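PDB 4W78: hydratase ChsH1 from Mycobacterium tuberculosis, which catalyses, as a complex with ChsH2, the hydration of 3-oxo-4,17-pregnadiene-20-carboxyl-CoA in cholesterol side-chain degradation. Local coordinates for residues 21-26 / 69-74; 117-122 / 148-153; 126-131 / 140-145. One frame throughout, in Å; residues are numbered along the deposited sequence.

How the contacts relate
All three contacts reach one antiparallel sheet of a HotDog-type domain, contact 1 only through its 21-22 side. Contacts 2 and 3 are the two ends of a single hairpin, strands 119-134 and 139-150: contact 3 lies nearer the turn, contact 2 at the open end, with centres about 25 Å apart on opposite sides of the chain's centre. Contact 1 adjoins contact 2, their centres about 10 Å apart. Short strand 21-22 borders strand 119-134, where A23 N approaches V119 O at 2.9 Å and R21 O approaches I121 N at 2.9 Å. Contacts 1 and 3 do not touch, their nearest atoms being about 9 Å apart. Contact 1 alone reaches other chains, including ChsH2.

Contact 1: residues 21-26 / 69-74; sequences RLARDP and VWTMMG
R21 closes on the backbone of T71 with both terminal nitrogens of its guanidinium. NH1 bonds T71 O at 2.9 Å and NH2 bonds the same T71 O at 3.1 Å; the oxygen lies in the guanidinium plane, while the two nitrogens reach it from opposite faces of the carbonyl plane. The side chain runs out extended, and a bend at chi3 (58°) sets NE. M73 lays its sulfur over one face of this guanidinium, SD standing 3.6 Å from R21 NH1. A23 sets its methyl against W70 and T71, with CB 3.2 Å from W70 O and 3.8 Å from T71 CG2.

Two waters fill in the polar seam beyond. One accepts from R24 N (2.9 Å) and donates to M72 O and, at longer range, to W70 O. The other links D25 N to W70 O, which it meets at 2.7 Å, so the W70 carbonyl is served by both.

Further out, R24 holds D25 OD2 side-on through NE and NH2, with NE 2.8 Å from OD2. The same pair bonds N34 and N33 of the second subunit, and R28 of ChsH2 bonds V69 O. T71 OG1 bonds W148 NE1. The contact ties short strand 21-22 and the loop after it to the segment around helix 67-70, beside ChsH2 and the second subunit.

The T71 carbonyl meets a cationic group with two N-H donors, which would be expected to polarise it and fix the rotation of the guanidinium; the R24-D25 salt bridge would probably offset much of R24's charge, although R28 of ChsH2 packs nearby.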
loop_
_atom_site.group_PDB
_atom_site.type_symbol
_atom_site.label_atom_id
_atom_site.label_comp_id
_atom_site.label_asym_id
_atom_site.label_seq_id
_atom_site.Cartn_x
_atom_site.Cartn_y
_atom_site.Cartn_z
ATOM N N ARG A 21 -4.560 -20.660 -8.668
ATOM C CA ARG A 21 -3.399 -20.037 -8.053
ATOM C C ARG A 21 -3.866 -19.424 -6.752
ATOM O O ARG A 21 -4.786 -18.608 -6.749
ATOM C CB ARG A 21 -2.832 -18.942 -8.975
ATOM C CG ARG A 21 -1.752 -18.090 -8.313
ATOM C CD ARG A 21 -1.087 -17.098 -9.285
ATOM N NE ARG A 21 -2.003 -16.154 -9.933
ATOM C CZ ARG A 21 -2.398 -15.001 -9.381
ATOM N NH1 ARG A 21 -1.998 -14.688 -8.155
ATOM N NH2 ARG A 21 -3.214 -14.189 -10.047
ATOM N N LEU A 22 -3.232 -19.826 -5.655
ATOM C CA LEU A 22 -3.585 -19.319 -4.329
ATOM C C LEU A 22 -3.171 -17.872 -4.104
ATOM O O LEU A 22 -2.064 -17.450 -4.464
ATOM C CB LEU A 22 -2.954 -20.176 -3.232
ATOM C CG LEU A 22 -3.755 -21.368 -2.720
ATOM C CD1 LEU A 22 -3.980 -22.385 -3.834
ATOM C CD2 LEU A 22 -3.037 -21.990 -1.529
ATOM N N ALA A 23 -4.070 -17.119 -3.481
ATOM C CA ALA A 23 -3.781 -15.761 -3.053
ATOM C C ALA A 23 -2.601 -15.783 -2.099
ATOM O O ALA A 23 -2.435 -16.739 -1.330
ATOM C CB ALA A 23 -4.995 -15.199 -2.354
ATOM N N ARG A 24 -1.805 -14.717 -2.130
ATOM C CA ARG A 24 -0.652 -14.621 -1.235
ATOM C C ARG A 24 -1.054 -14.812 0.228
ATOM O O ARG A 24 -0.359 -15.492 0.993
ATOM C CB ARG A 24 0.045 -13.266 -1.411
ATOM C CG ARG A 24 1.316 -13.149 -0.601
ATOM C CD ARG A 24 1.842 -11.716 -0.575
ATOM N NE ARG A 24 0.971 -10.857 0.215
ATOM C CZ ARG A 24 1.170 -9.560 0.434
ATOM N NH1 ARG A 24 2.229 -8.941 -0.074
ATOM N NH2 ARG A 24 0.296 -8.899 1.176
ATOM N N ASP A 25 -2.163 -14.189 0.616
ATOM C CA ASP A 25 -2.658 -14.253 1.992
ATOM C C ASP A 25 -4.093 -14.737 1.989
ATOM O O ASP A 25 -4.822 -14.526 1.024
ATOM C CB ASP A 25 -2.664 -12.852 2.640
ATOM C CG ASP A 25 -1.432 -12.035 2.306
ATOM O OD1 ASP A 25 -0.377 -12.299 2.901
ATOM O OD2 ASP A 25 -1.527 -11.135 1.444
ATOM N N PRO A 26 -4.528 -15.354 3.095
ATOM C CA PRO A 26 -5.963 -15.521 3.284
ATOM C C PRO A 26 -6.613 -14.147 3.379
ATOM O O PRO A 26 -5.920 -13.173 3.660
ATOM C CB PRO A 26 -6.064 -16.212 4.651
ATOM C CG PRO A 26 -4.680 -16.711 4.950
ATOM C CD PRO A 26 -3.754 -15.759 4.278
ATOM N N VAL A 69 -8.277 -8.069 -5.242
ATOM C CA VAL A 69 -7.125 -7.648 -4.453
ATOM C C VAL A 69 -6.363 -8.845 -3.883
ATOM O O VAL A 69 -5.131 -8.871 -3.888
ATOM C CB VAL A 69 -7.566 -6.700 -3.307
ATOM C CG1 VAL A 69 -6.387 -6.258 -2.482
ATOM C CG2 VAL A 69 -8.283 -5.495 -3.903
ATOM N N TRP A 70 -7.104 -9.851 -3.424
ATOM C CA TRP A 70 -6.456 -10.967 -2.746
ATOM C C TRP A 70 -5.462 -11.665 -3.645
ATOM O O TRP A 70 -4.407 -12.123 -3.174
ATOM C CB TRP A 70 -7.497 -11.968 -2.228
ATOM C CG TRP A 70 -8.520 -11.312 -1.360
ATOM C CD1 TRP A 70 -9.855 -11.214 -1.609
ATOM C CD2 TRP A 70 -8.288 -10.611 -0.130
ATOM N NE1 TRP A 70 -10.475 -10.505 -0.605
ATOM C CE2 TRP A 70 -9.537 -10.131 0.316
ATOM C CE3 TRP A 70 -7.148 -10.351 0.643
ATOM C CZ2 TRP A 70 -9.676 -9.394 1.487
ATOM C CZ3 TRP A 70 -7.287 -9.616 1.808
ATOM C CH2 TRP A 70 -8.549 -9.153 2.220
ATOM N N THR A 71 -5.776 -11.724 -4.942
ATOM C CA THR A 71 -4.955 -12.507 -5.862
ATOM C C THR A 71 -4.034 -11.675 -6.757
ATOM O O THR A 71 -3.404 -12.204 -7.668
ATOM C CB THR A 71 -5.812 -13.455 -6.728
ATOM O OG1 THR A 71 -6.921 -12.732 -7.259
ATOM C CG2 THR A 71 -6.372 -14.600 -5.884
ATOM N N MET A 72 -3.915 -10.382 -6.485
ATOM C CA MET A 72 -2.939 -9.569 -7.206
ATOM C C MET A 72 -1.531 -10.117 -7.022
ATOM O O MET A 72 -1.186 -10.596 -5.940
ATOM C CB MET A 72 -2.986 -8.102 -6.744
ATOM C CG MET A 72 -4.312 -7.408 -7.058
ATOM S SD MET A 72 -4.623 -7.218 -8.843
ATOM C CE MET A 72 -3.663 -5.760 -9.206
ATOM N N MET A 73 -0.726 -10.047 -8.080
ATOM C CA MET A 73 0.622 -10.616 -8.072
ATOM C C MET A 73 1.629 -9.861 -7.204
ATOM O O MET A 73 2.631 -10.438 -6.760
ATOM C CB MET A 73 1.158 -10.731 -9.508
ATOM C CG MET A 73 0.538 -11.835 -10.355
ATOM S SD MET A 73 0.918 -13.533 -9.826
ATOM C CE MET A 73 2.624 -13.391 -9.292
ATOM N N GLY A 74 1.386 -8.573 -6.986
ATOM C CA GLY A 74 2.268 -7.767 -6.162
ATOM C C GLY A 74 3.443 -7.202 -6.933
ATOM O O GLY A 74 3.560 -7.408 -8.143
HETATM O O HOH W 1 -1.687 -13.190 -4.648
HETATM O O HOH W 2 -3.821 -11.987 -0.513
#

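Contact 2: residues 117-122 / 148-153; sequences EQVSIS and WQVGDE
S120 and Q149 exchange both backbone hydrogen bonds: S120 N to Q149 O at 2.8 Å and Q149 N to S120 O at 3.0 Å. Each oxygen also receives a CA-H contact, Q149 O from V119 CA and S120 O from W148 CA, the latter pair 3.1 Å apart.

Beyond S120 and Q149, toward the turn, waters bridge the two segments. One water donates to Q118 O at 2.7 Å and accepts from G151 N; another joins S120 OG and G151 O, 2.7 Å from S120 OG. G151 is the second residue of a type II' turn, V150 to E153, whose ends V150 and E153 bond each other N to O in both directions. Q118 folds its amide back, NE2 donating to V119 O at 3.0 Å and also to A23 O. Q149 NE2 is bonded to D154 OD1, and E117 OE1 to L114 N and R111, which also forms a salt bridge with E153.

The face bearing V119, I121 and W148 is apolar. With its CG anti to the carbonyl carbon (chi1 -70°), W148 lies beside I121, the two side chains pointing the same way and I121 CG1 over the five-membered ring; V119 CG1 comes obliquely to within 3.4 Å of W148 CD1. Indole NE1, despite these neighbours, keeps its bond to T71.

This is the open end of the hairpin 119-134/139-150. Strand 21-22 flanks it along 119-134 and strand 153-165 along 139-150, while the W148 indole is packed against helix 67-70 and against V155, A156 and M158.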
loop_
_atom_site.group_PDB
_atom_site.type_symbol
_atom_site.label_atom_id
_atom_site.label_comp_id
_atom_site.label_asym_id
_atom_site.label_seq_id
_atom_site.Cartn_x
_atom_site.Cartn_y
_atom_site.Cartn_z
ATOM N N GLU A 117 -10.391 -17.139 5.221
ATOM C CA GLU A 117 -10.636 -17.910 4.009
ATOM C C GLU A 117 -9.561 -17.647 2.971
ATOM O O GLU A 117 -9.142 -16.506 2.790
ATOM C CB GLU A 117 -12.019 -17.622 3.440
ATOM C CG GLU A 117 -13.128 -18.049 4.386
ATOM C CD GLU A 117 -14.470 -18.150 3.703
ATOM O OE1 GLU A 117 -15.043 -17.099 3.345
ATOM O OE2 GLU A 117 -14.945 -19.292 3.525
ATOM N N GLN A 118 -9.111 -18.714 2.324
ATOM C CA GLN A 118 -8.044 -18.672 1.326
ATOM C C GLN A 118 -8.628 -18.774 -0.085
ATOM O O GLN A 118 -9.207 -19.794 -0.451
ATOM C CB GLN A 118 -7.083 -19.845 1.561
ATOM C CG GLN A 118 -6.071 -20.080 0.448
ATOM C CD GLN A 118 -4.992 -19.010 0.413
ATOM O OE1 GLN A 118 -4.234 -18.845 1.376
ATOM N NE2 GLN A 118 -4.912 -18.281 -0.697
ATOM N N VAL A 119 -8.462 -17.720 -0.875
ATOM C CA VAL A 119 -9.003 -17.679 -2.236
ATOM C C VAL A 119 -7.978 -18.137 -3.269
ATOM O O VAL A 119 -6.769 -17.966 -3.077
ATOM C CB VAL A 119 -9.480 -16.238 -2.570
ATOM C CG1 VAL A 119 -9.947 -16.114 -3.996
ATOM C CG2 VAL A 119 -10.595 -15.816 -1.608
ATOM N N SER A 120 -8.455 -18.789 -4.331
ATOM C CA SER A 120 -7.609 -19.081 -5.490
ATOM C C SER A 120 -8.235 -18.478 -6.744
ATOM O O SER A 120 -9.422 -18.191 -6.763
ATOM C CB SER A 120 -7.445 -20.584 -5.679
ATOM O OG SER A 120 -8.683 -21.160 -6.056
ATOM N N ILE A 121 -7.431 -18.289 -7.784
ATOM C CA ILE A 121 -7.918 -17.693 -9.028
ATOM C C ILE A 121 -7.569 -18.575 -10.222
ATOM O O ILE A 121 -6.483 -19.158 -10.275
ATOM C CB ILE A 121 -7.327 -16.271 -9.229
ATOM C CG1 ILE A 121 -7.909 -15.586 -10.474
ATOM C CG2 ILE A 121 -5.788 -16.317 -9.282
ATOM C CD1 ILE A 121 -7.428 -14.135 -10.643
ATOM N N SER A 122 -8.488 -18.645 -11.191
ATOM C CA SER A 122 -8.270 -19.380 -12.442
ATOM C C SER A 122 -8.778 -18.508 -13.571
ATOM O O SER A 122 -9.808 -17.843 -13.421
ATOM C CB SER A 122 -9.039 -20.696 -12.413
ATOM O OG SER A 122 -8.924 -21.406 -13.639
ATOM N N TRP A 148 -12.939 -17.198 -9.000
ATOM C CA TRP A 148 -12.296 -17.360 -7.703
ATOM C C TRP A 148 -13.001 -18.435 -6.905
ATOM O O TRP A 148 -14.240 -18.521 -6.902
ATOM C CB TRP A 148 -12.319 -16.066 -6.886
ATOM C CG TRP A 148 -11.433 -14.964 -7.412
ATOM C CD1 TRP A 148 -10.116 -14.760 -7.110
ATOM C CD2 TRP A 148 -11.809 -13.917 -8.312
ATOM N NE1 TRP A 148 -9.650 -13.631 -7.761
ATOM C CE2 TRP A 148 -10.677 -13.098 -8.499
ATOM C CE3 TRP A 148 -13.009 -13.572 -8.957
ATOM C CZ2 TRP A 148 -10.696 -11.971 -9.322
ATOM C CZ3 TRP A 148 -13.030 -12.436 -9.766
ATOM C CH2 TRP A 148 -11.878 -11.656 -9.949
ATOM N N GLN A 149 -12.200 -19.224 -6.201
ATOM C CA GLN A 149 -12.705 -20.306 -5.377
ATOM C C GLN A 149 -12.154 -20.232 -3.965
ATOM O O GLN A 149 -11.074 -19.684 -3.729
ATOM C CB GLN A 149 -12.308 -21.649 -5.981
ATOM C CG GLN A 149 -12.910 -21.895 -7.342
ATOM C CD GLN A 149 -12.590 -23.276 -7.842
ATOM O OE1 GLN A 149 -11.436 -23.587 -8.135
ATOM N NE2 GLN A 149 -13.602 -24.127 -7.916
ATOM N N VAL A 150 -12.906 -20.798 -3.030
ATOM C CA VAL A 150 -12.374 -21.131 -1.718
ATOM C C VAL A 150 -12.509 -22.640 -1.657
ATOM O O VAL A 150 -13.619 -23.167 -1.651
ATOM C CB VAL A 150 -13.163 -20.453 -0.592
ATOM C CG1 VAL A 150 -12.719 -20.993 0.769
ATOM C CG2 VAL A 150 -12.978 -18.927 -0.654
ATOM N N GLY A 151 -11.380 -23.343 -1.675
ATOM C CA GLY A 151 -11.406 -24.782 -1.880
ATOM C C GLY A 151 -11.985 -25.076 -3.254
ATOM O O GLY A 151 -11.527 -24.529 -4.260
ATOM N N ASP A 152 -13.007 -25.926 -3.296
ATOM C CA ASP A 152 -13.668 -26.261 -4.555
ATOM C C ASP A 152 -14.948 -25.453 -4.786
ATOM O O ASP A 152 -15.709 -25.741 -5.707
ATOM C CB ASP A 152 -14.010 -27.754 -4.593
ATOM C CG ASP A 152 -12.785 -28.632 -4.743
ATOM O OD1 ASP A 152 -11.836 -28.222 -5.448
ATOM O OD2 ASP A 152 -12.776 -29.739 -4.159
ATOM N N GLU A 153 -15.181 -24.445 -3.949
ATOM C CA GLU A 153 -16.414 -23.666 -4.011
ATOM C C GLU A 153 -16.192 -22.373 -4.781
ATOM O O GLU A 153 -15.354 -21.560 -4.394
ATOM C CB GLU A 153 -16.898 -23.332 -2.595
ATOM C CG GLU A 153 -18.113 -22.398 -2.543
ATOM C CD GLU A 153 -18.330 -21.780 -1.170
ATOM O OE1 GLU A 153 -17.484 -21.992 -0.272
ATOM O OE2 GLU A 153 -19.349 -21.080 -0.987
HETATM O O HOH W 3 -8.696 -21.931 -2.031
HETATM O O HOH W 4 -9.250 -23.089 -4.258
HETATM O O HOH W 5 -10.059 -20.638 -9.042
#

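Contact 3: residues 126-131 / 140-145; sequences GDVVGP and WFINQH
W140 lays its indole flat over the G130-P131 peptide, which is cis; CG anti to the carbonyl carbon (chi1 -74°) starts the ring in that direction. G130 CA sits 3.7 Å from the centroid of the six-membered ring and P131 CA 4.0 Å from that of the five-membered ring, both over the same face. P131 runs alongside the indole, pointing the same way, its CD 3.6 Å from W140 CZ2. The side-chain-free CA of G130 lets the ring come this close. V128 meets the same indole at about a right angle, CG1 standing 3.7 Å from W140 CE3.

On the other face of the sheet, F141 turns its ring edge to V129 O, which accepts from F141 N at 2.8 Å; V129 N answers to F141 O.

At the far end N143 faces two residues, a beta bulge: its O accepts from G126 N at 2.7 Å, while its N donates to D127 O. The N143 amide reinforces this grip, ND2 reaching D127 O at 3.1 Å from above the carbonyl plane, so one oxygen holds two donors of one residue.

Helix 85-94 covers the face carrying V128 and I142, with F92 meeting V128, W140 and I142. Y97 stands edge-to-face to W140, and strand 153-165 continues the sheet beyond 140-145, with R161 making a cation-pi contact with F141.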
loop_
_atom_site.group_PDB
_atom_site.type_symbol
_atom_site.label_atom_id
_atom_site.label_comp_id
_atom_site.label_asym_id
_atom_site.label_seq_id
_atom_site.Cartn_x
_atom_site.Cartn_y
_atom_site.Cartn_z
ATOM N N GLY A 126 -11.879 -16.041 -23.279
ATOM C CA GLY A 126 -13.176 -16.032 -23.933
ATOM C C GLY A 126 -13.068 -15.480 -25.343
ATOM O O GLY A 126 -12.109 -15.764 -26.047
ATOM N N ASP A 127 -14.036 -14.662 -25.750
ATOM C CA ASP A 127 -14.055 -14.159 -27.120
ATOM C C ASP A 127 -12.862 -13.317 -27.447
ATOM O O ASP A 127 -12.492 -12.445 -26.669
ATOM C CB ASP A 127 -15.253 -13.257 -27.344
ATOM C CG ASP A 127 -16.494 -14.000 -27.365
ATOM O OD1 ASP A 127 -16.378 -15.226 -27.551
ATOM O OD2 ASP A 127 -17.564 -13.374 -27.200
ATOM N N VAL A 128 -12.310 -13.555 -28.627
ATOM C CA VAL A 128 -11.296 -12.692 -29.208
ATOM C C VAL A 128 -11.838 -12.223 -30.554
ATOM O O VAL A 128 -12.104 -13.026 -31.440
ATOM C CB VAL A 128 -9.973 -13.438 -29.368
ATOM C CG1 VAL A 128 -8.940 -12.559 -30.072
ATOM C CG2 VAL A 128 -9.483 -13.895 -27.999
ATOM N N VAL A 129 -12.040 -10.918 -30.679
ATOM C CA VAL A 129 -12.808 -10.364 -31.791
ATOM C C VAL A 129 -12.025 -9.259 -32.470
ATOM O O VAL A 129 -11.485 -8.383 -31.808
ATOM C CB VAL A 129 -14.152 -9.785 -31.298
ATOM C CG1 VAL A 129 -14.899 -9.108 -32.445
ATOM C CG2 VAL A 129 -15.004 -10.874 -30.675
ATOM N N GLY A 130 -11.976 -9.296 -33.799
ATOM C CA GLY A 130 -11.219 -8.314 -34.550
ATOM C C GLY A 130 -10.817 -8.792 -35.934
ATOM O O GLY A 130 -11.111 -9.924 -36.325
ATOM N N PRO A 131 -10.124 -7.929 -36.688
ATOM C CA PRO A 131 -9.771 -6.566 -36.274
ATOM C C PRO A 131 -10.952 -5.593 -36.370
ATOM O O PRO A 131 -11.772 -5.693 -37.287
ATOM C CB PRO A 131 -8.679 -6.179 -37.276
ATOM C CG PRO A 131 -8.992 -6.982 -38.491
ATOM C CD PRO A 131 -9.554 -8.280 -38.000
ATOM N N TRP A 140 -8.015 -5.414 -31.511
ATOM C CA TRP A 140 -8.733 -6.650 -31.227
ATOM C C TRP A 140 -9.211 -6.620 -29.796
ATOM O O TRP A 140 -8.476 -6.198 -28.907
ATOM C CB TRP A 140 -7.800 -7.846 -31.379
ATOM C CG TRP A 140 -7.469 -8.188 -32.790
ATOM C CD1 TRP A 140 -6.687 -7.472 -33.649
ATOM C CD2 TRP A 140 -7.886 -9.356 -33.499
ATOM N NE1 TRP A 140 -6.597 -8.119 -34.856
ATOM C CE2 TRP A 140 -7.324 -9.280 -34.790
ATOM C CE3 TRP A 140 -8.675 -10.463 -33.168
ATOM C CZ2 TRP A 140 -7.533 -10.263 -35.754
ATOM C CZ3 TRP A 140 -8.883 -11.441 -34.129
ATOM C CH2 TRP A 140 -8.314 -11.332 -35.408
ATOM N N PHE A 141 -10.442 -7.060 -29.559
ATOM C CA PHE A 141 -10.934 -7.161 -28.191
ATOM C C PHE A 141 -10.707 -8.565 -27.667
ATOM O O PHE A 141 -10.938 -9.540 -28.383
ATOM C CB PHE A 141 -12.425 -6.815 -28.113
ATOM C CG PHE A 141 -12.735 -5.364 -28.406
ATOM C CD1 PHE A 141 -12.692 -4.428 -27.394
ATOM C CD2 PHE A 141 -13.076 -4.952 -29.683
ATOM C CE1 PHE A 141 -12.985 -3.097 -27.645
ATOM C CE2 PHE A 141 -13.366 -3.620 -29.945
ATOM C CZ PHE A 141 -13.318 -2.697 -28.920
ATOM N N ILE A 142 -10.259 -8.649 -26.419
ATOM C CA ILE A 142 -9.956 -9.931 -25.781
ATOM C C ILE A 142 -10.724 -10.021 -24.468
ATOM O O ILE A 142 -10.569 -9.169 -23.587
ATOM C CB ILE A 142 -8.461 -10.051 -25.485
ATOM C CG1 ILE A 142 -7.675 -10.076 -26.793
ATOM C CG2 ILE A 142 -8.175 -11.318 -24.680
ATOM C CD1 ILE A 142 -6.545 -9.087 -26.822
ATOM N N ASN A 143 -11.573 -11.040 -24.353
ATOM C CA ASN A 143 -12.308 -11.328 -23.128
ATOM C C ASN A 143 -11.696 -12.465 -22.339
ATOM O O ASN A 143 -11.148 -13.421 -22.921
ATOM C CB ASN A 143 -13.750 -11.702 -23.460
ATOM C CG ASN A 143 -14.521 -10.546 -24.060
ATOM O OD1 ASN A 143 -15.166 -9.784 -23.346
ATOM N ND2 ASN A 143 -14.436 -10.398 -25.372
ATOM N N GLN A 144 -11.781 -12.365 -21.022
ATOM C CA GLN A 144 -11.373 -13.460 -20.132
ATOM C C GLN A 144 -12.463 -13.731 -19.117
ATOM O O GLN A 144 -13.132 -12.793 -18.658
ATOM C CB GLN A 144 -10.101 -13.095 -19.384
ATOM C CG GLN A 144 -8.826 -13.117 -20.200
ATOM C CD GLN A 144 -7.632 -12.782 -19.331
ATOM O OE1 GLN A 144 -7.262 -11.616 -19.183
ATOM N NE2 GLN A 144 -7.047 -13.801 -18.718
ATOM N N HIS A 145 -12.655 -15.000 -18.754
ATOM C CA HIS A 145 -13.524 -15.361 -17.641
ATOM C C HIS A 145 -12.643 -15.823 -16.487
ATOM O O HIS A 145 -11.905 -16.812 -16.604
ATOM C CB HIS A 145 -14.515 -16.463 -18.020
ATOM C CG HIS A 145 -15.546 -16.746 -16.961
ATOM N ND1 HIS A 145 -16.162 -17.966 -16.833
ATOM C CD2 HIS A 145 -16.067 -15.973 -15.982
ATOM C CE1 HIS A 145 -17.021 -17.944 -15.835
ATOM N NE2 HIS A 145 -16.988 -16.741 -15.303
#